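Local coordinates for L-fuculose phosphate aldolase (Streptococcus pneumoniae, PDB 4C24), which belongs to the class II aldolase and adducin family, binds zinc and assembles from four copies of its chain, at residues E79-M82 with H83-Y87; Q88-D91 with D92-A95; A145-A148 with M149-R152; C182-I185 with Y186-K190. One frame throughout, in Å; residues are numbered along the deposited sequence. Where two conformers were deposited one is given.

Contact 1 of 4, residues E79-M82 with H83-Y87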
# COMPACT_ATOMS: atom_id res chain seq x y z
N GLU A 79 -5.58 -9.74 -26.19
CA GLU A 79 -4.12 -9.72 -26.44
C GLU A 79 -3.54 -11.05 -26.92
O GLU A 79 -2.34 -11.29 -26.85
CB GLU A 79 -3.37 -9.23 -25.19
CG GLU A 79 -3.78 -7.85 -24.72
CD GLU A 79 -3.38 -6.71 -25.66
OE1 GLU A 79 -2.90 -6.92 -26.80
OE2 GLU A 79 -3.61 -5.58 -25.21
N TRP A 80 -4.43 -11.95 -27.38
CA TRP A 80 -3.99 -13.27 -27.75
C TRP A 80 -2.87 -13.30 -28.75
O TRP A 80 -2.00 -14.15 -28.65
CB TRP A 80 -5.18 -14.12 -28.23
CG TRP A 80 -5.76 -13.63 -29.54
CD1 TRP A 80 -6.80 -12.75 -29.71
CD2 TRP A 80 -5.31 -13.98 -30.86
NE1 TRP A 80 -7.00 -12.50 -31.05
CE2 TRP A 80 -6.11 -13.23 -31.78
CE3 TRP A 80 -4.29 -14.80 -31.35
CZ2 TRP A 80 -5.93 -13.32 -33.18
CZ3 TRP A 80 -4.11 -14.89 -32.73
CH2 TRP A 80 -4.93 -14.16 -33.63
N TYR A 81 -2.84 -12.32 -29.68
CA TYR A 81 -1.79 -12.34 -30.68
C TYR A 81 -0.47 -11.81 -30.13
O TYR A 81 0.60 -12.30 -30.51
CB TYR A 81 -2.26 -11.64 -31.94
CG TYR A 81 -1.25 -11.68 -33.06
CD1 TYR A 81 -0.74 -12.88 -33.56
CD2 TYR A 81 -0.81 -10.49 -33.63
CE1 TYR A 81 0.18 -12.91 -34.60
CE2 TYR A 81 0.12 -10.50 -34.64
CZ TYR A 81 0.62 -11.69 -35.13
OH TYR A 81 1.53 -11.72 -36.14
N MET A 82 -0.55 -10.92 -29.15
CA MET A 82 0.68 -10.51 -28.46
C MET A 82 1.35 -11.69 -27.77
O MET A 82 2.56 -11.83 -27.77
CB MET A 82 0.40 -9.36 -27.50
CG MET A 82 1.58 -9.00 -26.65
SD MET A 82 1.40 -7.42 -25.80
CE MET A 82 0.03 -7.84 -24.72
N HIS A 83 0.54 -12.61 -27.21
CA HIS A 83 1.14 -13.81 -26.64
C HIS A 83 1.61 -14.77 -27.71
O HIS A 83 2.76 -15.24 -27.69
CB HIS A 83 0.08 -14.58 -25.80
CG HIS A 83 -0.33 -13.89 -24.53
ND1 HIS A 83 -0.10 -14.42 -23.28
CD2 HIS A 83 -0.91 -12.68 -24.33
CE1 HIS A 83 -0.57 -13.60 -22.36
NE2 HIS A 83 -1.04 -12.51 -22.97
N LEU A 84 0.73 -15.05 -28.68
CA LEU A 84 1.03 -16.04 -29.70
C LEU A 84 2.30 -15.73 -30.51
O LEU A 84 3.10 -16.63 -30.77
CB LEU A 84 -0.17 -16.20 -30.62
CG LEU A 84 -0.11 -17.38 -31.59
CD1 LEU A 84 -0.01 -18.73 -30.87
CD2 LEU A 84 -1.30 -17.34 -32.55
N ILE A 85 2.51 -14.45 -30.86
CA ILE A 85 3.68 -14.12 -31.66
C ILE A 85 4.99 -14.38 -30.91
O ILE A 85 6.02 -14.70 -31.50
CB ILE A 85 3.60 -12.67 -32.19
CG1 ILE A 85 4.53 -12.49 -33.38
CG2 ILE A 85 3.83 -11.64 -31.08
CD1 ILE A 85 4.44 -11.10 -33.98
N GLN A 86 4.95 -14.28 -29.57
CA GLN A 86 6.10 -14.66 -28.80
C GLN A 86 6.39 -16.14 -28.97
O GLN A 86 7.51 -16.53 -29.21
CB GLN A 86 5.93 -14.31 -27.32
CG GLN A 86 5.64 -12.84 -27.05
CD GLN A 86 6.89 -11.96 -27.09
OE1 GLN A 86 8.02 -12.45 -27.08
NE2 GLN A 86 6.68 -10.65 -27.06
N TYR A 87 5.35 -16.97 -28.83
CA TYR A 87 5.60 -18.38 -28.96
C TYR A 87 6.06 -18.79 -30.36
O TYR A 87 6.82 -19.75 -30.51
CB TYR A 87 4.34 -19.14 -28.60
CG TYR A 87 3.88 -18.95 -27.19
CD1 TYR A 87 4.76 -19.10 -26.13
CD2 TYR A 87 2.56 -18.56 -26.92
CE1 TYR A 87 4.33 -18.94 -24.82
CE2 TYR A 87 2.11 -18.38 -25.61
CZ TYR A 87 2.99 -18.59 -24.56
OH TYR A 87 2.55 -18.42 -23.26
O HOH W 1 4.44 -9.86 -28.35

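Contact 2 of 4, residues Q88-D91 with D92-A95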
# COMPACT_ATOMS: atom_id res chain seq x y z
N GLN A 88 5.60 -18.06 -31.37
CA GLN A 88 5.99 -18.27 -32.76
C GLN A 88 7.44 -17.93 -33.02
O GLN A 88 8.02 -18.46 -33.95
CB GLN A 88 5.16 -17.38 -33.68
CG GLN A 88 3.71 -17.81 -33.82
CD GLN A 88 2.88 -16.81 -34.59
OE1 GLN A 88 3.37 -15.73 -34.93
NE2 GLN A 88 1.64 -17.15 -34.88
N THR A 89 8.01 -17.03 -32.22
CA THR A 89 9.33 -16.46 -32.56
C THR A 89 10.42 -16.80 -31.55
O THR A 89 11.61 -16.53 -31.80
CB THR A 89 9.24 -14.92 -32.72
OG1 THR A 89 8.76 -14.33 -31.51
CG2 THR A 89 8.31 -14.52 -33.86
N ARG A 90 10.03 -17.38 -30.42
CA ARG A 90 10.94 -17.70 -29.32
C ARG A 90 10.68 -19.11 -28.83
O ARG A 90 9.54 -19.43 -28.51
CB ARG A 90 10.67 -16.76 -28.16
CG ARG A 90 10.74 -15.32 -28.56
CD ARG A 90 10.87 -14.45 -27.37
NE ARG A 90 11.92 -14.82 -26.42
CZ ARG A 90 12.52 -13.89 -25.68
NH1 ARG A 90 12.18 -12.62 -25.87
NH2 ARG A 90 13.44 -14.21 -24.79
N ASP A 91 11.74 -19.90 -28.77
CA ASP A 91 11.66 -21.27 -28.27
C ASP A 91 11.88 -21.36 -26.75
O ASP A 91 11.67 -22.43 -26.15
CB ASP A 91 12.66 -22.17 -29.02
CG ASP A 91 14.09 -21.65 -28.95
OD1 ASP A 91 14.32 -20.60 -28.32
OD2 ASP A 91 15.00 -22.29 -29.53
N ASP A 92 12.33 -20.26 -26.15
CA ASP A 92 12.69 -20.22 -24.73
C ASP A 92 11.58 -19.76 -23.78
O ASP A 92 11.81 -19.63 -22.58
CB ASP A 92 13.95 -19.36 -24.52
CG ASP A 92 13.77 -17.90 -24.97
OD1 ASP A 92 12.91 -17.60 -25.82
OD2 ASP A 92 14.53 -17.03 -24.47
N ILE A 93 10.39 -19.52 -24.33
CA ILE A 93 9.27 -18.97 -23.58
C ILE A 93 8.10 -19.92 -23.74
O ILE A 93 7.65 -20.12 -24.86
CB ILE A 93 8.87 -17.58 -24.13
CG1 ILE A 93 10.00 -16.57 -23.91
CG2 ILE A 93 7.57 -17.10 -23.51
CD1 ILE A 93 10.43 -16.43 -22.47
N ASP A 94 7.60 -20.49 -22.65
CA ASP A 94 6.43 -21.38 -22.73
C ASP A 94 5.23 -20.88 -21.91
O ASP A 94 4.18 -21.54 -21.84
CB ASP A 94 6.78 -22.82 -22.31
CG ASP A 94 7.68 -23.54 -23.32
OD1 ASP A 94 7.86 -23.06 -24.45
OD2 ASP A 94 8.21 -24.62 -22.98
N ALA A 95 5.39 -19.74 -21.24
CA ALA A 95 4.30 -19.17 -20.48
C ALA A 95 4.48 -17.67 -20.46
O ALA A 95 5.62 -17.21 -20.35
CB ALA A 95 4.27 -19.72 -19.07

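Contact 3 of 4, residues A145-A148 with M149-R152. With EDO (1,2-ethanediol), chain F.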
# COMPACT_ATOMS: atom_id res chain seq x y z
N ALA A 145 5.87 -5.48 -29.21
CA ALA A 145 6.25 -6.18 -28.00
C ALA A 145 7.25 -7.30 -28.27
O ALA A 145 8.19 -7.47 -27.51
CB ALA A 145 5.00 -6.75 -27.33
N ALA A 146 7.03 -8.06 -29.34
CA ALA A 146 7.98 -9.11 -29.73
C ALA A 146 9.36 -8.52 -29.93
O ALA A 146 10.32 -8.99 -29.38
CB ALA A 146 7.51 -9.83 -30.99
N LYS A 147 9.43 -7.44 -30.71
CA LYS A 147 10.72 -6.85 -31.02
C LYS A 147 11.43 -6.30 -29.79
O LYS A 147 12.62 -6.57 -29.58
CB LYS A 147 10.51 -5.77 -32.06
CG LYS A 147 10.11 -6.32 -33.41
CD LYS A 147 9.88 -5.25 -34.43
CE LYS A 147 11.19 -4.89 -35.11
NZ LYS A 147 10.88 -3.86 -36.12
N ALA A 148 10.70 -5.56 -28.96
CA ALA A 148 11.30 -4.94 -27.78
C ALA A 148 11.58 -5.93 -26.64
O ALA A 148 12.27 -5.57 -25.68
CB ALA A 148 10.47 -3.78 -27.30
N MET A 149 11.02 -7.15 -26.72
CA MET A 149 11.36 -8.17 -25.74
C MET A 149 12.49 -9.09 -26.20
O MET A 149 12.93 -9.97 -25.46
CB MET A 149 10.12 -8.99 -25.39
CG MET A 149 10.27 -9.60 -24.01
SD MET A 149 8.81 -10.36 -23.28
CE MET A 149 9.04 -12.05 -23.81
N GLU A 150 12.97 -8.90 -27.43
CA GLU A 150 14.07 -9.72 -27.91
C GLU A 150 15.24 -9.68 -26.94
O GLU A 150 15.66 -8.60 -26.50
CB GLU A 150 14.53 -9.28 -29.30
CG GLU A 150 13.61 -9.74 -30.41
CD GLU A 150 13.98 -9.13 -31.76
OE1 GLU A 150 15.09 -8.54 -31.87
OE2 GLU A 150 13.17 -9.23 -32.71
N GLY A 151 15.77 -10.84 -26.59
CA GLY A 151 16.90 -10.90 -25.68
C GLY A 151 16.56 -10.64 -24.22
O GLY A 151 17.45 -10.52 -23.38
N ARG A 152 15.27 -10.58 -23.92
CA ARG A 152 14.79 -10.30 -22.58
C ARG A 152 13.64 -11.22 -22.26
O ARG A 152 13.05 -11.83 -23.17
CB ARG A 152 14.31 -8.86 -22.45
CG ARG A 152 15.36 -7.79 -22.80
CD ARG A 152 16.50 -7.76 -21.79
NE ARG A 152 17.37 -6.61 -22.04
CZ ARG A 152 18.37 -6.61 -22.91
NH1 ARG A 152 18.66 -7.70 -23.59
NH2 ARG A 152 19.07 -5.50 -23.07
C1 EDO F . 20.69 -5.37 -26.44
O1 EDO F . 21.02 -4.84 -25.16
C2 EDO F . 21.34 -6.73 -26.57
O2 EDO F . 20.96 -7.53 -25.44

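Contact 4 of 4, residues C182-I185 with Y186-K190. With SO4 (sulfate ion), chain D; SO4 (sulfate ion), chain B.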
# COMPACT_ATOMS: atom_id res chain seq x y z
N CYS A 182 11.42 -3.98 -9.06
CA CYS A 182 12.57 -3.21 -9.56
C CYS A 182 12.08 -1.89 -10.10
O CYS A 182 12.75 -0.85 -9.89
CB CYS A 182 13.34 -3.97 -10.63
SG CYS A 182 14.31 -5.32 -9.94
N ALA A 183 10.95 -1.89 -10.81
CA ALA A 183 10.41 -0.63 -11.35
C ALA A 183 10.11 0.33 -10.23
O ALA A 183 10.36 1.54 -10.30
CB ALA A 183 9.18 -0.87 -12.21
N LYS A 184 9.49 -0.19 -9.18
CA LYS A 184 9.15 0.60 -8.01
C LYS A 184 10.40 1.18 -7.35
O LYS A 184 10.43 2.37 -7.06
CB LYS A 184 8.30 -0.24 -7.03
CG LYS A 184 7.87 0.60 -5.82
CD LYS A 184 6.92 -0.20 -4.95
CE LYS A 184 6.47 0.61 -3.76
NZ LYS A 184 5.42 -0.17 -3.02
N ILE A 185 11.41 0.35 -7.11
CA ILE A 185 12.65 0.82 -6.49
C ILE A 185 13.23 1.94 -7.36
O ILE A 185 13.65 2.97 -6.82
CB ILE A 185 13.67 -0.32 -6.31
CG1 ILE A 185 13.15 -1.38 -5.31
CG2 ILE A 185 15.05 0.21 -5.90
CD1 ILE A 185 12.85 -0.84 -3.94
N TYR A 186 13.25 1.71 -8.66
CA TYR A 186 13.89 2.69 -9.58
C TYR A 186 13.13 4.00 -9.52
O TYR A 186 13.75 5.10 -9.44
CB TYR A 186 13.90 2.15 -10.98
CG TYR A 186 14.50 3.06 -12.02
CD1 TYR A 186 15.80 3.48 -11.90
CD2 TYR A 186 13.77 3.45 -13.12
CE1 TYR A 186 16.35 4.29 -12.88
CE2 TYR A 186 14.30 4.26 -14.10
CZ TYR A 186 15.59 4.66 -13.97
OH TYR A 186 16.13 5.48 -14.95
N CYS A 187 11.82 3.95 -9.60
CA CYS A 187 11.02 5.18 -9.59
C CYS A 187 11.17 5.94 -8.28
O CYS A 187 11.33 7.16 -8.24
CB CYS A 187 9.55 4.83 -9.80
SG CYS A 187 9.15 4.44 -11.51
N LEU A 188 11.09 5.22 -7.17
CA LEU A 188 11.22 5.84 -5.88
C LEU A 188 12.63 6.44 -5.72
O LEU A 188 12.77 7.54 -5.15
CB LEU A 188 10.94 4.83 -4.75
CG LEU A 188 9.51 4.36 -4.72
CD1 LEU A 188 9.38 3.33 -3.61
CD2 LEU A 188 8.46 5.40 -4.55
N ALA A 189 13.65 5.74 -6.20
CA ALA A 189 15.01 6.28 -6.09
C ALA A 189 15.10 7.56 -6.89
O ALA A 189 15.74 8.50 -6.42
CB ALA A 189 16.04 5.26 -6.55
N LYS A 190 14.45 7.60 -8.04
CA LYS A 190 14.53 8.79 -8.92
C LYS A 190 13.94 10.01 -8.19
O LYS A 190 14.34 11.17 -8.43
CB LYS A 190 13.83 8.54 -10.27
CG LYS A 190 14.06 9.63 -11.31
CD LYS A 190 15.44 9.47 -11.93
CE LYS A 190 15.64 10.44 -13.08
NZ LYS A 190 17.03 10.36 -13.60
S SO4 D . 1.94 -0.10 -4.93
O1 SO4 D . 1.21 -0.55 -6.12
O2 SO4 D . 1.34 -0.80 -3.77
O3 SO4 D . 3.34 -0.52 -5.10
O4 SO4 D . 1.83 1.37 -4.79
S SO4 B . 5.25 0.23 0.69
O1 SO4 B . 6.19 -0.87 0.45
O2 SO4 B . 3.93 -0.38 1.00
O3 SO4 B . 5.75 0.98 1.86
O4 SO4 B . 5.17 1.10 -0.51

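Contact 1 of 4, residues E79-M82 with H83-Y87
Tyr81 and Ile85 sit one turn apart on helix 80-89 and show how a branched side chain fills the hollow under an aromatic ring. The CB of Ile85 lies over one face of the ring, displaced to its rim, and Ile85 CD1 lies 3.7 Å from Tyr81 OH. This fit depends on Tyr81 CG lying anti to the backbone N (chi1 -177°), which lays the ring across the next turn.

The neighbouring pair meets differently. Trp80 offers an edge, and Leu84 CD2 abuts Trp80 CZ3 at 3.7 Å, close to the indole plane; Tyr81 CB occupies a face of the same ring. Beneath these fits runs the bonding of a first helical turn: Glu79, at the N-cap position with its side chain near a zinc ion, accepts from His83 N, Trp80 from Leu84 and Tyr81 from Ile85.

At the imidazole edge, His83 CD2 merely lies 3.2 Å from Glu79 O. Chi1 of Gln86 (-56°) sets its CG 3.3 Å from Met82 O, and a bend at chi2 turns the amide to a water. This water bridges Met82 O (2.8 Å) and Gln86 NE2 (2.7 Å).

The chemistry of this largely buried contact is thus divided: carbon fits ring faces and edges around Trp80 and Tyr81, while bonds from His83 ND1 to Ser34 and NE2 to Asn32 probably hold the imidazole in place.

Contact 2 of 4, residues Q88-D91 with D92-A95
Arg90 grips the carboxylate of Asp92 side-on, one nitrogen to each oxygen. Arg90 NE donates to Asp92 OD1 at 3.0 Å and 169°, and meets the syn lone pair of that oxygen. Arg90 NH2 reaches Asp92 OD2 at the same length, again on the syn side though 18° out of the carboxylate plane. The two flat groups are nearly coplanar, which favours two nearly straight bonds. Asp92 can present both oxygens because its CG is tucked between its own N and carbonyl carbon (chi1 61°). Ile93 adds an apolar neighbour, Ile93 CG1 lying 3.6 Å from Arg90 NE.

The same guanidinium also donates through NH1 to the carbonyl of Met149 and through NH2 to that of Arg152. In the second shell, the Asp92 carbonyl accepts from Arg153, and Arg38 meets Asp94 in a salt bridge and bonds to Ile93 O. Further along the chain, Asp94 and Ala95 both face Ala166 in a classic beta bulge, where the chain joins strand 95-99.

Donating to a carboxylate and two carbonyls, the guanidinium is probably held in one rotation. Its bridge probably also offsets the approach of two like charges, Asp91 OD1 and Asp92 OD1, 4.2 Å apart; by contrast, the buried Asp92 N has no partner in the model.

Contact 3 of 4, residues A145-A148 with M149-R152
Met149 packs its CB 3.2 Å from Ala145 O, and its backbone N-H turns to the same oxygen in a 3.0 Å hydrogen bond bent to 133°. A weak second bond runs from Met149 N to Ala146 O. This is the close-fitting side of the contact. The Met149 side chain, with CG anti to the backbone N (chi1 -155°), leads from here and bends at chi3, touching Gln86 and Val155, and Ala145 and Ala146 rest on helix 80-89.

One residue on, the bonding shifts to a three-residue spacing: Glu150 N donates to Lys147 O at 3.2 Å, from well above the carbonyl plane. Glu150 CG lies 3.4 Å from Lys147 O.

What follows is a type II beta turn from Met149 to Arg152, which takes the chain off helix 139-149 and leads it to strand 154-157. Its closing bond joins Arg152 N to Met149 O at 2.9 Å, and Gly151, third in the turn, has the positive phi (75°) that glycine readily takes. Arg129 binds the carbonyls of Ala148 and Glu150 from outside.

The loose, exposed part is the pair Lys147 and Glu150. They carry opposite charges but leave Lys147 NZ and Glu150 OE2 6.8 Å apart, with no ion pair between them. Arg152 is partly exposed yet well bonded. It bends at chi2, and Arg152 NH1 donates to Gly151 O at 3.1 Å. The guanidinium also holds a 1,2-ethanediol, probably from the crystallisation liquor, through NH1 to O2 and NH2 to O1, while NH2 has a second, protein partner in Asp127.

Contact 4 of 4, residues C182-I185 with Y186-K190
Lys184 and Leu188 lie side by side one helical turn apart, with Lys184 CG against Leu188 CD1 at 3.8 Å. Three neighbours, Lys184, Ile185 and Tyr186, account for most of what this stretch of helix 169-192 buries, and each faces a different surrounding.

The lysine chain is straight from its first torsion onward, a full reach that carries Lys184 NZ to two sulfates: one bond goes to O4 of the chain B ion at 2.8 Å, another to O3 of the chain D ion at 3.0 Å. Both ions probably come from the crystallisation liquor; Lys184 of the second and third subunits and Thr102 of this chain and of the second subunit also contribute to the sulfate binding, the positive charges gathering round the anions.

Ile185 hands its carbonyl to the next turn, Ile185 O accepting from Ala189 N at 2.8 Å, and its side chain packs on Thr102 of the second subunit. Tyr186 is the donor in its own bond, Tyr186 N to Cys182 O at 2.9 Å, and its CB settles against the same oxygen at 3.4 Å. With CG anti to the backbone N (chi1 179°), its side chain touches Leu114, Pro115 and Ser117, and its ring meets Phe192 of the third subunit at about 55°.

The regular sequence of bonds from each residue to the fourth before it marks a continuous alpha helix, here one that lies in the interface of a four-chain assembly and lines its sulfate sites.

In the fold
Contacts 1 and 2 follow one another along helix 80-89 and its exit, their centres 10 Å apart, with the Tyr87 ring packed on Ile93, Asp94 and Ala95. Contact 3 lies at the C-terminal end of helix 139-149, and Arg90 links it to the end of helix 80-89. Arg90 NH1 reaches Met149 O at 2.8 Å. Arg90 NH2 meets Arg152 O at 2.9 Å. Met82 SD lies 4.0 Å from Ala145 CB. The zinc site lies nearest contact 1, whose Glu79 side chain comes within about 4 Å of the ion and touches His160; Met82 touches His98, another residue of that site. Contact 4, in the subunit interface, is about 12 Å from contact 3 and 17 Å from contacts 1 and 2 by nearest atoms.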